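Local coordinates for electron transfer flavoprotein, alpha subunit (Thermotoga maritima, PDB 7KOE) that probably passes electrons through bound FAD, as the alpha subunit of an electron transfer flavoprotein assembled with a partner flavoprotein subunit and a ferredoxin-like protein, at residues V207-A212 / T263-R268; V214-G219 / L271-G276; G240-S245 / P256-G261. All coordinates share one frame; numbering follows the deposited sequence.

Contact 1. Residues V207-A212 / T263-R268; sequences VNLEYA and TGKTVR. With FAD (flavin-adenine dinucleotide), chain J.
In the Rossmann-like FAD-binding domain, loops 207-212 and 263-268, which lead into neighbouring parallel strands, meet mainly through side chains, with no hydrogen bond between them. The extended chain of K265 crosses L209 at about a right angle, its CD 3.7 Å from L209 CD2. E210 bends at chi2 (98°) and lays its carboxylate across the same methylenes, OE2 3.3 Å from K265 CG. The charged ends stay apart, E210 OE2 and K265 NZ being separated by 5.1 Å; NZ bonds instead to the carbonyl O of E257. Beyond them V267 CG1, anti to its own carbonyl carbon, reaches to 4.0 Å from L209 CG, and V260 and V215 pack against both residues. Further out, N208 OD1 and Y211 OH bond to R177 and K133 of the partner flavoprotein chain, anchoring the first loop in the subunit interface. At its other end the second loop touches the isoalloxazine: T263 N gives FAD O4 a weak hydrogen bond, 2.8 Å long and bent to 121° at the hydrogen.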
loop_
_atom_site.group_PDB
_atom_site.type_symbol
_atom_site.label_atom_id
_atom_site.label_comp_id
_atom_site.label_asym_id
_atom_site.label_seq_id
_atom_site.Cartn_x
_atom_site.Cartn_y
_atom_site.Cartn_z
ATOM N N VAL B 207 -4.064 -28.034 -48.457
ATOM C CA VAL B 207 -4.482 -26.799 -47.809
ATOM C C VAL B 207 -3.277 -26.242 -47.071
ATOM O O VAL B 207 -2.728 -26.905 -46.185
ATOM C CB VAL B 207 -5.648 -27.040 -46.841
ATOM C CG1 VAL B 207 -6.038 -25.744 -46.151
ATOM C CG2 VAL B 207 -6.826 -27.658 -47.570
ATOM N N ASN B 208 -2.852 -25.035 -47.428
ATOM C CA ASN B 208 -1.659 -24.465 -46.795
ATOM C C ASN B 208 -2.035 -23.680 -45.545
ATOM O O ASN B 208 -1.714 -24.090 -44.427
ATOM C CB ASN B 208 -0.908 -23.587 -47.793
ATOM C CG ASN B 208 -0.693 -24.275 -49.116
ATOM O OD1 ASN B 208 -0.232 -25.413 -49.167
ATOM N ND2 ASN B 208 -1.035 -23.592 -50.201
ATOM N N LEU B 209 -2.728 -22.553 -45.725
ATOM C CA LEU B 209 -3.316 -21.703 -44.688
ATOM C C LEU B 209 -2.322 -21.184 -43.636
ATOM O O LEU B 209 -2.741 -20.585 -42.647
ATOM C CB LEU B 209 -4.486 -22.416 -43.999
ATOM C CG LEU B 209 -5.699 -21.564 -43.633
ATOM C CD1 LEU B 209 -6.274 -20.890 -44.850
ATOM C CD2 LEU B 209 -6.733 -22.427 -42.977
ATOM N N GLU B 210 -1.020 -21.392 -43.802
ATOM C CA GLU B 210 -0.020 -20.628 -43.067
ATOM C C GLU B 210 1.055 -20.064 -43.965
ATOM O O GLU B 210 1.700 -19.080 -43.586
ATOM C CB GLU B 210 0.677 -21.472 -41.986
ATOM C CG GLU B 210 -0.177 -21.951 -40.834
ATOM C CD GLU B 210 -0.648 -23.375 -41.012
ATOM O OE1 GLU B 210 -0.230 -24.019 -41.993
ATOM O OE2 GLU B 210 -1.415 -23.856 -40.159
ATOM N N TYR B 211 1.271 -20.655 -45.134
ATOM C CA TYR B 211 2.284 -20.226 -46.082
ATOM C C TYR B 211 1.641 -19.706 -47.356
ATOM O O TYR B 211 2.264 -19.715 -48.420
ATOM C CB TYR B 211 3.245 -21.379 -46.373
ATOM C CG TYR B 211 3.693 -22.097 -45.119
ATOM C CD1 TYR B 211 4.739 -21.604 -44.350
ATOM C CD2 TYR B 211 3.064 -23.263 -44.696
ATOM C CE1 TYR B 211 5.146 -22.253 -43.201
ATOM C CE2 TYR B 211 3.457 -23.908 -43.547
ATOM C CZ TYR B 211 4.502 -23.404 -42.810
ATOM O OH TYR B 211 4.896 -24.057 -41.670
ATOM N N ALA B 212 0.396 -19.281 -47.261
ATOM C CA ALA B 212 -0.339 -18.622 -48.328
ATOM C C ALA B 212 -0.200 -17.114 -48.183
ATOM O O ALA B 212 -0.380 -16.590 -47.078
ATOM C CB ALA B 212 -1.807 -19.008 -48.293
ATOM N N THR B 263 -8.560 -22.327 -32.240
ATOM C CA THR B 263 -8.509 -23.775 -32.381
ATOM C C THR B 263 -8.511 -24.206 -33.839
ATOM O O THR B 263 -8.898 -25.333 -34.158
ATOM C CB THR B 263 -9.667 -24.427 -31.633
ATOM O OG1 THR B 263 -10.908 -23.971 -32.179
ATOM C CG2 THR B 263 -9.608 -24.078 -30.162
ATOM N N GLY B 264 -8.087 -23.321 -34.732
ATOM C CA GLY B 264 -7.901 -23.663 -36.124
ATOM C C GLY B 264 -6.453 -23.481 -36.514
ATOM O O GLY B 264 -5.563 -24.072 -35.898
ATOM N N LYS B 265 -6.199 -22.663 -37.527
ATOM C CA LYS B 265 -4.845 -22.368 -37.965
ATOM C C LYS B 265 -4.612 -20.871 -37.884
ATOM O O LYS B 265 -5.463 -20.079 -38.294
ATOM C CB LYS B 265 -4.603 -22.870 -39.387
ATOM C CG LYS B 265 -4.607 -24.384 -39.496
ATOM C CD LYS B 265 -4.761 -24.846 -40.930
ATOM C CE LYS B 265 -4.778 -26.361 -41.022
ATOM N NZ LYS B 265 -4.931 -26.833 -42.425
ATOM N N THR B 266 -3.466 -20.487 -37.332
ATOM C CA THR B 266 -3.083 -19.085 -37.235
ATOM C C THR B 266 -2.415 -18.691 -38.545
ATOM O O THR B 266 -1.320 -19.165 -38.863
ATOM C CB THR B 266 -2.159 -18.854 -36.044
ATOM O OG1 THR B 266 -2.889 -19.067 -34.831
ATOM C CG2 THR B 266 -1.624 -17.435 -36.049
ATOM N N VAL B 267 -3.083 -17.846 -39.311
ATOM C CA VAL B 267 -2.568 -17.433 -40.606
ATOM C C VAL B 267 -1.581 -16.290 -40.420
ATOM O O VAL B 267 -1.649 -15.521 -39.455
ATOM C CB VAL B 267 -3.723 -17.045 -41.555
ATOM C CG1 VAL B 267 -4.686 -18.183 -41.695
ATOM C CG2 VAL B 267 -4.471 -15.831 -41.051
ATOM N N ARG B 268 -0.620 -16.204 -41.332
ATOM C CA ARG B 268 0.232 -15.022 -41.465
ATOM C C ARG B 268 0.399 -14.688 -42.942
ATOM O O ARG B 268 1.467 -14.905 -43.528
ATOM C CB ARG B 268 1.586 -15.256 -40.792
ATOM C CG ARG B 268 2.361 -13.992 -40.482
ATOM C CD ARG B 268 3.846 -14.217 -40.665
ATOM N NE ARG B 268 4.263 -15.506 -40.127
ATOM C CZ ARG B 268 5.381 -16.136 -40.474
ATOM N NH1 ARG B 268 6.199 -15.597 -41.367
ATOM N NH2 ARG B 268 5.677 -17.309 -39.929
HETATM P PA FAD J . -20.928 -14.705 -36.832
HETATM O O1A FAD J . -22.365 -15.046 -36.841
HETATM O O2A FAD J . -20.423 -14.233 -35.479
HETATM O O5B FAD J . -20.618 -13.699 -37.953
HETATM C C5B FAD J . -21.639 -13.276 -38.878
HETATM C C4B FAD J . -21.246 -11.940 -39.448
HETATM O O4B FAD J . -21.537 -11.916 -40.864
HETATM C C3B FAD J . -21.964 -10.738 -38.838
HETATM O O3B FAD J . -21.056 -9.665 -38.621
HETATM C C2B FAD J . -23.014 -10.393 -39.896
HETATM O O2B FAD J . -23.347 -9.012 -39.889
HETATM C C1B FAD J . -22.258 -10.747 -41.170
HETATM N N9A FAD J . -23.109 -11.012 -42.323
HETATM C C8A FAD J . -24.386 -11.506 -42.314
HETATM N N7A FAD J . -24.916 -11.637 -43.506
HETATM C C5A FAD J . -23.917 -11.194 -44.360
HETATM C C6A FAD J . -23.847 -11.078 -45.762
HETATM N N6A FAD J . -24.843 -11.414 -46.586
HETATM N N1A FAD J . -22.702 -10.598 -46.294
HETATM C C2A FAD J . -21.702 -10.261 -45.477
HETATM N N3A FAD J . -21.654 -10.330 -44.145
HETATM C C4A FAD J . -22.800 -10.805 -43.644
HETATM N N1 FAD J . -13.911 -19.340 -34.345
HETATM C C2 FAD J . -13.075 -19.412 -35.414
HETATM O O2 FAD J . -13.368 -18.890 -36.485
HETATM N N3 FAD J . -11.874 -20.067 -35.303
HETATM C C4 FAD J . -11.401 -20.685 -34.188
HETATM O O4 FAD J . -10.309 -21.246 -34.204
HETATM C C4X FAD J . -12.296 -20.618 -33.059
HETATM N N5 FAD J . -11.924 -21.177 -31.969
HETATM C C5X FAD J . -12.765 -21.117 -30.888
HETATM C C6 FAD J . -12.367 -21.722 -29.706
HETATM C C7 FAD J . -13.179 -21.690 -28.582
HETATM C C7M FAD J . -12.712 -22.359 -27.320
HETATM C C8 FAD J . -14.417 -21.033 -28.640
HETATM C C8M FAD J . -15.314 -20.968 -27.443
HETATM C C9 FAD J . -14.820 -20.424 -29.822
HETATM C C9A FAD J . -14.004 -20.466 -30.942
HETATM N N10 FAD J . -14.364 -19.841 -32.148
HETATM C C10 FAD J . -13.539 -19.918 -33.238
HETATM C "C1'" FAD J . -15.671 -19.184 -32.288
HETATM C "C2'" FAD J . -15.645 -17.678 -32.079
HETATM O "O2'" FAD J . -15.702 -17.368 -30.687
HETATM C "C3'" FAD J . -16.863 -17.072 -32.773
HETATM O "O3'" FAD J . -18.035 -17.524 -32.105
HETATM C "C4'" FAD J . -16.977 -17.442 -34.250
HETATM O "O4'" FAD J . -15.767 -17.104 -34.927
HETATM C "C5'" FAD J . -18.141 -16.772 -34.942
HETATM O "O5'" FAD J . -18.027 -17.004 -36.360
HETATM P P FAD J . -18.501 -15.933 -37.404
HETATM O O1P FAD J . -18.138 -16.476 -38.787
HETATM O O2P FAD J . -17.995 -14.611 -37.078
HETATM O O3P FAD J . -20.065 -15.962 -37.258
#

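Contact 2. Residues V214-G219 / L271-G276; sequences VVVAGG and LYFACG. With FAD (flavin-adenine dinucleotide), chain J.
Strands 214-218 and 271-275 run parallel, their axes 4.7 Å apart and 9° from aligned, at the centre of the Rossmann-like sheet. The middle is tightly knit. V215 takes the N-H of F273 on its O and gives its own N-H to L271 O; A217 N then bonds to F273 O at 2.8 Å, nearly straight at 170°, and A217 O receives C275 N almost along the C=O axis. On one face V216 CG2 touches both F273 CB (3.7 Å) and C275 SG, under helix 227-237, while the F273 ring swings away toward V294 of strand 293-296 and L270 of the partner flavoprotein chain. On the other face Y272, with CG anti to the backbone N, passes its ring obliquely by V215 CG1, 3.7 Å from CE1, and brings OH to 3.3 Å from A217 CB. That hydroxyl bonds to H283 NE2, and H283 ND1 bonds to FAD. A leucine at Y272 would probably leave H283 less firmly oriented toward the cofactor and A217 less well packed. Past C275 the contact loosens: G218, G219 and G276 add no cross-strand bond, and G276 O lies 2.9 Å from FAD O4B. Any side chain on G219 would run into FAD O1P. The chemistry thus turns from apolar side chains along the strands to bare backbone where the cofactor passes, with Y272 as a second-shell residue of the FAD site, behind H283.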
loop_
_atom_site.group_PDB
_atom_site.type_symbol
_atom_site.label_atom_id
_atom_site.label_comp_id
_atom_site.label_asym_id
_atom_site.label_seq_id
_atom_site.Cartn_x
_atom_site.Cartn_y
_atom_site.Cartn_z
ATOM N N VAL B 214 -2.152 -14.827 -49.410
ATOM C CA VAL B 214 -3.477 -14.232 -49.309
ATOM C C VAL B 214 -4.407 -15.286 -48.730
ATOM O O VAL B 214 -4.473 -16.406 -49.240
ATOM C CB VAL B 214 -3.991 -13.736 -50.677
ATOM C CG1 VAL B 214 -5.490 -13.494 -50.644
ATOM C CG2 VAL B 214 -3.281 -12.465 -51.083
ATOM N N VAL B 215 -5.100 -14.944 -47.651
ATOM C CA VAL B 215 -6.117 -15.811 -47.078
ATOM C C VAL B 215 -7.431 -15.054 -47.139
ATOM O O VAL B 215 -7.607 -14.047 -46.442
ATOM C CB VAL B 215 -5.783 -16.232 -45.643
ATOM C CG1 VAL B 215 -6.939 -17.002 -45.042
ATOM C CG2 VAL B 215 -4.528 -17.076 -45.628
ATOM N N VAL B 216 -8.340 -15.509 -47.991
ATOM C CA VAL B 216 -9.697 -14.984 -48.038
ATOM C C VAL B 216 -10.623 -15.959 -47.320
ATOM O O VAL B 216 -10.753 -17.123 -47.710
ATOM C CB VAL B 216 -10.138 -14.683 -49.485
ATOM C CG1 VAL B 216 -9.796 -15.810 -50.440
ATOM C CG2 VAL B 216 -11.628 -14.394 -49.532
ATOM N N ALA B 217 -11.229 -15.493 -46.233
ATOM C CA ALA B 217 -11.948 -16.371 -45.329
ATOM C C ALA B 217 -13.340 -15.823 -45.079
ATOM O O ALA B 217 -13.593 -14.629 -45.245
ATOM C CB ALA B 217 -11.207 -16.526 -44.004
ATOM N N GLY B 218 -14.239 -16.705 -44.663
ATOM C CA GLY B 218 -15.591 -16.283 -44.364
ATOM C C GLY B 218 -16.312 -17.273 -43.484
ATOM O O GLY B 218 -15.884 -18.417 -43.315
ATOM N N GLY B 219 -17.421 -16.811 -42.915
ATOM C CA GLY B 219 -18.293 -17.671 -42.145
ATOM C C GLY B 219 -19.554 -16.963 -41.710
ATOM O O GLY B 219 -19.489 -15.825 -41.247
ATOM N N LEU B 271 -2.192 -10.322 -46.771
ATOM C CA LEU B 271 -3.490 -9.749 -47.111
ATOM C C LEU B 271 -4.562 -10.742 -46.685
ATOM O O LEU B 271 -4.665 -11.825 -47.266
ATOM C CB LEU B 271 -3.566 -9.453 -48.601
ATOM C CG LEU B 271 -4.898 -9.000 -49.188
ATOM C CD1 LEU B 271 -5.425 -7.775 -48.475
ATOM C CD2 LEU B 271 -4.736 -8.727 -50.669
ATOM N N TYR B 272 -5.346 -10.380 -45.677
ATOM C CA TYR B 272 -6.410 -11.227 -45.161
ATOM C C TYR B 272 -7.756 -10.604 -45.502
ATOM O O TYR B 272 -7.951 -9.400 -45.307
ATOM C CB TYR B 272 -6.273 -11.414 -43.646
ATOM C CG TYR B 272 -7.303 -12.343 -43.045
ATOM C CD1 TYR B 272 -7.133 -13.719 -43.087
ATOM C CD2 TYR B 272 -8.446 -11.841 -42.435
ATOM C CE1 TYR B 272 -8.074 -14.565 -42.547
ATOM C CE2 TYR B 272 -9.388 -12.680 -41.898
ATOM C CZ TYR B 272 -9.199 -14.037 -41.959
ATOM O OH TYR B 272 -10.138 -14.866 -41.408
ATOM N N PHE B 273 -8.678 -11.418 -46.004
ATOM C CA PHE B 273 -10.024 -10.969 -46.352
ATOM C C PHE B 273 -11.011 -11.599 -45.374
ATOM O O PHE B 273 -11.391 -12.761 -45.525
ATOM C CB PHE B 273 -10.372 -11.345 -47.787
ATOM C CG PHE B 273 -9.924 -10.345 -48.805
ATOM C CD1 PHE B 273 -10.738 -9.284 -49.155
ATOM C CD2 PHE B 273 -8.692 -10.473 -49.421
ATOM C CE1 PHE B 273 -10.327 -8.366 -50.094
ATOM C CE2 PHE B 273 -8.278 -9.558 -50.360
ATOM C CZ PHE B 273 -9.093 -8.504 -50.697
ATOM N N ALA B 274 -11.435 -10.826 -44.376
ATOM C CA ALA B 274 -12.451 -11.271 -43.424
ATOM C C ALA B 274 -13.831 -11.053 -44.045
ATOM O O ALA B 274 -14.576 -10.134 -43.702
ATOM C CB ALA B 274 -12.306 -10.536 -42.101
ATOM N N CYS B 275 -14.165 -11.936 -44.980
ATOM C CA CYS B 275 -15.326 -11.756 -45.849
ATOM C C CYS B 275 -16.564 -12.302 -45.153
ATOM O O CYS B 275 -16.925 -13.466 -45.300
ATOM C CB CYS B 275 -15.088 -12.441 -47.187
ATOM S SG CYS B 275 -14.063 -11.485 -48.315
ATOM N N GLY B 276 -17.238 -11.443 -44.399
ATOM C CA GLY B 276 -18.435 -11.856 -43.698
ATOM C C GLY B 276 -18.203 -12.422 -42.321
ATOM O O GLY B 276 -19.090 -13.080 -41.781
HETATM P PA FAD J . -20.928 -14.705 -36.832
HETATM O O1A FAD J . -22.365 -15.046 -36.841
HETATM O O2A FAD J . -20.423 -14.233 -35.479
HETATM O O5B FAD J . -20.618 -13.699 -37.953
HETATM C C5B FAD J . -21.639 -13.276 -38.878
HETATM C C4B FAD J . -21.246 -11.940 -39.448
HETATM O O4B FAD J . -21.537 -11.916 -40.864
HETATM C C3B FAD J . -21.964 -10.738 -38.838
HETATM O O3B FAD J . -21.056 -9.665 -38.621
HETATM C C2B FAD J . -23.014 -10.393 -39.896
HETATM O O2B FAD J . -23.347 -9.012 -39.889
HETATM C C1B FAD J . -22.258 -10.747 -41.170
HETATM N N9A FAD J . -23.109 -11.012 -42.323
HETATM C C8A FAD J . -24.386 -11.506 -42.314
HETATM N N7A FAD J . -24.916 -11.637 -43.506
HETATM C C5A FAD J . -23.917 -11.194 -44.360
HETATM C C6A FAD J . -23.847 -11.078 -45.762
HETATM N N6A FAD J . -24.843 -11.414 -46.586
HETATM N N1A FAD J . -22.702 -10.598 -46.294
HETATM C C2A FAD J . -21.702 -10.261 -45.477
HETATM N N3A FAD J . -21.654 -10.330 -44.145
HETATM C C4A FAD J . -22.800 -10.805 -43.644
HETATM N N1 FAD J . -13.911 -19.340 -34.345
HETATM C C2 FAD J . -13.075 -19.412 -35.414
HETATM O O2 FAD J . -13.368 -18.890 -36.485
HETATM N N3 FAD J . -11.874 -20.067 -35.303
HETATM C C4 FAD J . -11.401 -20.685 -34.188
HETATM O O4 FAD J . -10.309 -21.246 -34.204
HETATM C C4X FAD J . -12.296 -20.618 -33.059
HETATM N N5 FAD J . -11.924 -21.177 -31.969
HETATM C C5X FAD J . -12.765 -21.117 -30.888
HETATM C C6 FAD J . -12.367 -21.722 -29.706
HETATM C C7 FAD J . -13.179 -21.690 -28.582
HETATM C C7M FAD J . -12.712 -22.359 -27.320
HETATM C C8 FAD J . -14.417 -21.033 -28.640
HETATM C C8M FAD J . -15.314 -20.968 -27.443
HETATM C C9 FAD J . -14.820 -20.424 -29.822
HETATM C C9A FAD J . -14.004 -20.466 -30.942
HETATM N N10 FAD J . -14.364 -19.841 -32.148
HETATM C C10 FAD J . -13.539 -19.918 -33.238
HETATM C "C1'" FAD J . -15.671 -19.184 -32.288
HETATM C "C2'" FAD J . -15.645 -17.678 -32.079
HETATM O "O2'" FAD J . -15.702 -17.368 -30.687
HETATM C "C3'" FAD J . -16.863 -17.072 -32.773
HETATM O "O3'" FAD J . -18.035 -17.524 -32.105
HETATM C "C4'" FAD J . -16.977 -17.442 -34.250
HETATM O "O4'" FAD J . -15.767 -17.104 -34.927
HETATM C "C5'" FAD J . -18.141 -16.772 -34.942
HETATM O "O5'" FAD J . -18.027 -17.004 -36.360
HETATM P P FAD J . -18.501 -15.933 -37.404
HETATM O O1P FAD J . -18.138 -16.476 -38.787
HETATM O O2P FAD J . -17.995 -14.611 -37.078
HETATM O O3P FAD J . -20.065 -15.962 -37.258
#

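Contact 3. Residues G240-S245 / P256-G261; sequences GEVGAS and PEHQVG. With FAD (flavin-adenine dinucleotide), chain J.
Edge strand 241-244 of the Rossmann-like sheet is flanked by a loop, 256-261, bridged to it once, at A244 and Q259. The loop begins with a 3-10 turn, 256-258, whose last residue carries most of the contact. H258 points its imidazole at the strand and gives the ND1 hydrogen to V242 O, 2.8 Å away, in a bond that is straight (170°) and lies in the ring plane, although it meets the carbonyl from above its plane. Beside it E241 OE2 is 3.3 Å from H258 CE1, carboxylate and ring turned 34° apart; so close a carboxylate could favour a more positive ring. Q259 follows with CG anti to the backbone N, 3.6 Å from S245 O, and an extended chain that brings NE2 to 3.0 Å from FAD O4 while OE1 bonds to R246. V260 is gripped from both ends of its backbone: its N bonds to A244 O at 3.0 Å, again from above the carbonyl plane, and its O accepts the flavin N3 hydrogen over 2.8 Å. The loop therefore links the sheet edge directly to the pyrimidine side of the flavin. G261, where a CB would collide with FAD N3, ends the segment with its carbonyl C 3.2 Å from FAD O4.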
loop_
_atom_site.group_PDB
_atom_site.type_symbol
_atom_site.label_atom_id
_atom_site.label_comp_id
_atom_site.label_asym_id
_atom_site.label_seq_id
_atom_site.Cartn_x
_atom_site.Cartn_y
_atom_site.Cartn_z
ATOM N N GLY B 240 -3.726 -17.509 -53.458
ATOM C CA GLY B 240 -3.781 -17.797 -52.045
ATOM C C GLY B 240 -4.844 -18.826 -51.706
ATOM O O GLY B 240 -5.585 -19.305 -52.567
ATOM N N GLU B 241 -4.899 -19.153 -50.419
ATOM C CA GLU B 241 -5.758 -20.193 -49.882
ATOM C C GLU B 241 -7.045 -19.574 -49.338
ATOM O O GLU B 241 -7.079 -18.417 -48.919
ATOM C CB GLU B 241 -5.003 -20.963 -48.796
ATOM C CG GLU B 241 -5.660 -22.229 -48.270
ATOM C CD GLU B 241 -5.688 -23.348 -49.288
ATOM O OE1 GLU B 241 -4.802 -23.379 -50.169
ATOM O OE2 GLU B 241 -6.593 -24.203 -49.208
ATOM N N VAL B 242 -8.121 -20.349 -49.365
ATOM C CA VAL B 242 -9.413 -19.921 -48.836
ATOM C C VAL B 242 -9.501 -20.426 -47.397
ATOM O O VAL B 242 -9.192 -21.579 -47.084
ATOM C CB VAL B 242 -10.588 -20.386 -49.707
ATOM C CG1 VAL B 242 -10.568 -21.892 -49.957
ATOM C CG2 VAL B 242 -11.915 -19.964 -49.099
ATOM N N GLY B 243 -9.848 -19.524 -46.480
ATOM C CA GLY B 243 -10.018 -19.900 -45.095
ATOM C C GLY B 243 -11.477 -19.980 -44.697
ATOM O O GLY B 243 -12.380 -19.855 -45.520
ATOM N N ALA B 244 -11.710 -20.193 -43.406
ATOM C CA ALA B 244 -13.059 -20.268 -42.870
ATOM C C ALA B 244 -13.068 -19.845 -41.411
ATOM O O ALA B 244 -12.027 -19.613 -40.794
ATOM C CB ALA B 244 -13.641 -21.680 -42.995
ATOM N N SER B 245 -14.272 -19.749 -40.866
ATOM C CA SER B 245 -14.455 -19.557 -39.443
ATOM C C SER B 245 -14.932 -20.854 -38.801
ATOM O O SER B 245 -15.065 -21.889 -39.457
ATOM C CB SER B 245 -15.443 -18.430 -39.174
ATOM O OG SER B 245 -14.910 -17.193 -39.586
ATOM N N PRO B 256 -12.829 -28.805 -41.986
ATOM C CA PRO B 256 -12.195 -28.164 -40.823
ATOM C C PRO B 256 -10.715 -27.855 -40.983
ATOM O O PRO B 256 -10.146 -27.190 -40.104
ATOM C CB PRO B 256 -12.414 -29.189 -39.699
ATOM C CG PRO B 256 -12.710 -30.465 -40.397
ATOM C CD PRO B 256 -13.458 -30.080 -41.615
ATOM N N GLU B 257 -10.073 -28.300 -42.062
ATOM C CA GLU B 257 -8.701 -27.909 -42.363
ATOM C C GLU B 257 -8.602 -26.491 -42.901
ATOM O O GLU B 257 -7.490 -25.970 -43.031
ATOM C CB GLU B 257 -8.073 -28.884 -43.368
ATOM C CG GLU B 257 -7.713 -30.258 -42.808
ATOM C CD GLU B 257 -8.910 -31.182 -42.660
ATOM O OE1 GLU B 257 -9.466 -31.613 -43.691
ATOM O OE2 GLU B 257 -9.293 -31.479 -41.510
ATOM N N HIS B 258 -9.732 -25.860 -43.208
ATOM C CA HIS B 258 -9.787 -24.485 -43.676
ATOM C C HIS B 258 -10.111 -23.501 -42.565
ATOM O O HIS B 258 -10.354 -22.326 -42.847
ATOM C CB HIS B 258 -10.833 -24.359 -44.783
ATOM C CG HIS B 258 -10.414 -24.984 -46.072
ATOM N ND1 HIS B 258 -9.890 -24.254 -47.115
ATOM C CD2 HIS B 258 -10.436 -26.271 -46.488
ATOM C CE1 HIS B 258 -9.610 -25.063 -48.121
ATOM N NE2 HIS B 258 -9.934 -26.293 -47.766
ATOM N N GLN B 259 -10.116 -23.945 -41.312
ATOM C CA GLN B 259 -10.560 -23.102 -40.214
ATOM C C GLN B 259 -9.421 -22.238 -39.699
ATOM O O GLN B 259 -8.292 -22.703 -39.527
ATOM C CB GLN B 259 -11.118 -23.954 -39.081
ATOM C CG GLN B 259 -11.999 -23.192 -38.125
ATOM C CD GLN B 259 -12.215 -23.936 -36.839
ATOM O OE1 GLN B 259 -12.859 -24.981 -36.815
ATOM N NE2 GLN B 259 -11.667 -23.412 -35.759
ATOM N N VAL B 260 -9.731 -20.971 -39.447
ATOM C CA VAL B 260 -8.755 -19.969 -39.045
ATOM C C VAL B 260 -9.147 -19.457 -37.668
ATOM O O VAL B 260 -10.304 -19.086 -37.448
ATOM C CB VAL B 260 -8.689 -18.814 -40.062
ATOM C CG1 VAL B 260 -7.767 -17.725 -39.578
ATOM C CG2 VAL B 260 -8.235 -19.323 -41.413
ATOM N N GLY B 261 -8.194 -19.450 -36.743
ATOM C CA GLY B 261 -8.441 -18.848 -35.453
ATOM C C GLY B 261 -7.675 -19.479 -34.313
ATOM O O GLY B 261 -6.521 -19.883 -34.475
HETATM P PA FAD J . -20.928 -14.705 -36.832
HETATM O O1A FAD J . -22.365 -15.046 -36.841
HETATM O O2A FAD J . -20.423 -14.233 -35.479
HETATM O O5B FAD J . -20.618 -13.699 -37.953
HETATM C C5B FAD J . -21.639 -13.276 -38.878
HETATM C C4B FAD J . -21.246 -11.940 -39.448
HETATM O O4B FAD J . -21.537 -11.916 -40.864
HETATM C C3B FAD J . -21.964 -10.738 -38.838
HETATM O O3B FAD J . -21.056 -9.665 -38.621
HETATM C C2B FAD J . -23.014 -10.393 -39.896
HETATM O O2B FAD J . -23.347 -9.012 -39.889
HETATM C C1B FAD J . -22.258 -10.747 -41.170
HETATM N N9A FAD J . -23.109 -11.012 -42.323
HETATM C C8A FAD J . -24.386 -11.506 -42.314
HETATM N N7A FAD J . -24.916 -11.637 -43.506
HETATM C C5A FAD J . -23.917 -11.194 -44.360
HETATM C C6A FAD J . -23.847 -11.078 -45.762
HETATM N N6A FAD J . -24.843 -11.414 -46.586
HETATM N N1A FAD J . -22.702 -10.598 -46.294
HETATM C C2A FAD J . -21.702 -10.261 -45.477
HETATM N N3A FAD J . -21.654 -10.330 -44.145
HETATM C C4A FAD J . -22.800 -10.805 -43.644
HETATM N N1 FAD J . -13.911 -19.340 -34.345
HETATM C C2 FAD J . -13.075 -19.412 -35.414
HETATM O O2 FAD J . -13.368 -18.890 -36.485
HETATM N N3 FAD J . -11.874 -20.067 -35.303
HETATM C C4 FAD J . -11.401 -20.685 -34.188
HETATM O O4 FAD J . -10.309 -21.246 -34.204
HETATM C C4X FAD J . -12.296 -20.618 -33.059
HETATM N N5 FAD J . -11.924 -21.177 -31.969
HETATM C C5X FAD J . -12.765 -21.117 -30.888
HETATM C C6 FAD J . -12.367 -21.722 -29.706
HETATM C C7 FAD J . -13.179 -21.690 -28.582
HETATM C C7M FAD J . -12.712 -22.359 -27.320
HETATM C C8 FAD J . -14.417 -21.033 -28.640
HETATM C C8M FAD J . -15.314 -20.968 -27.443
HETATM C C9 FAD J . -14.820 -20.424 -29.822
HETATM C C9A FAD J . -14.004 -20.466 -30.942
HETATM N N10 FAD J . -14.364 -19.841 -32.148
HETATM C C10 FAD J . -13.539 -19.918 -33.238
HETATM C "C1'" FAD J . -15.671 -19.184 -32.288
HETATM C "C2'" FAD J . -15.645 -17.678 -32.079
HETATM O "O2'" FAD J . -15.702 -17.368 -30.687
HETATM C "C3'" FAD J . -16.863 -17.072 -32.773
HETATM O "O3'" FAD J . -18.035 -17.524 -32.105
HETATM C "C4'" FAD J . -16.977 -17.442 -34.250
HETATM O "O4'" FAD J . -15.767 -17.104 -34.927
HETATM C "C5'" FAD J . -18.141 -16.772 -34.942
HETATM O "O5'" FAD J . -18.027 -17.004 -36.360
HETATM P P FAD J . -18.501 -15.933 -37.404
HETATM O O1P FAD J . -18.138 -16.476 -38.787
HETATM O O2P FAD J . -17.995 -14.611 -37.078
HETATM O O3P FAD J . -20.065 -15.962 -37.258
#

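From the N terminus, loop 207-212 leads into strand 214-218; the chain then passes helix 227-237 to strand 241-244, a beta-alpha-beta crossover. Contact 3 closes the short loop between that edge strand and residues 256-261. Residues 263-268 next return to the first loop, closing contact 1 around contact 3, and strand 271-275 closes contact 2, so contacts 1 and 2 cross and contact 3 nests inside both. They share seams: K265 N probably bonds to Q259 O, V216 O probably accepts G243 N, and V267 CG2 packs on the Y272 ring. Together they join the middle of the sheet, its 241-244 edge and the loops before strands 214-218 and 271-275, beside one FAD.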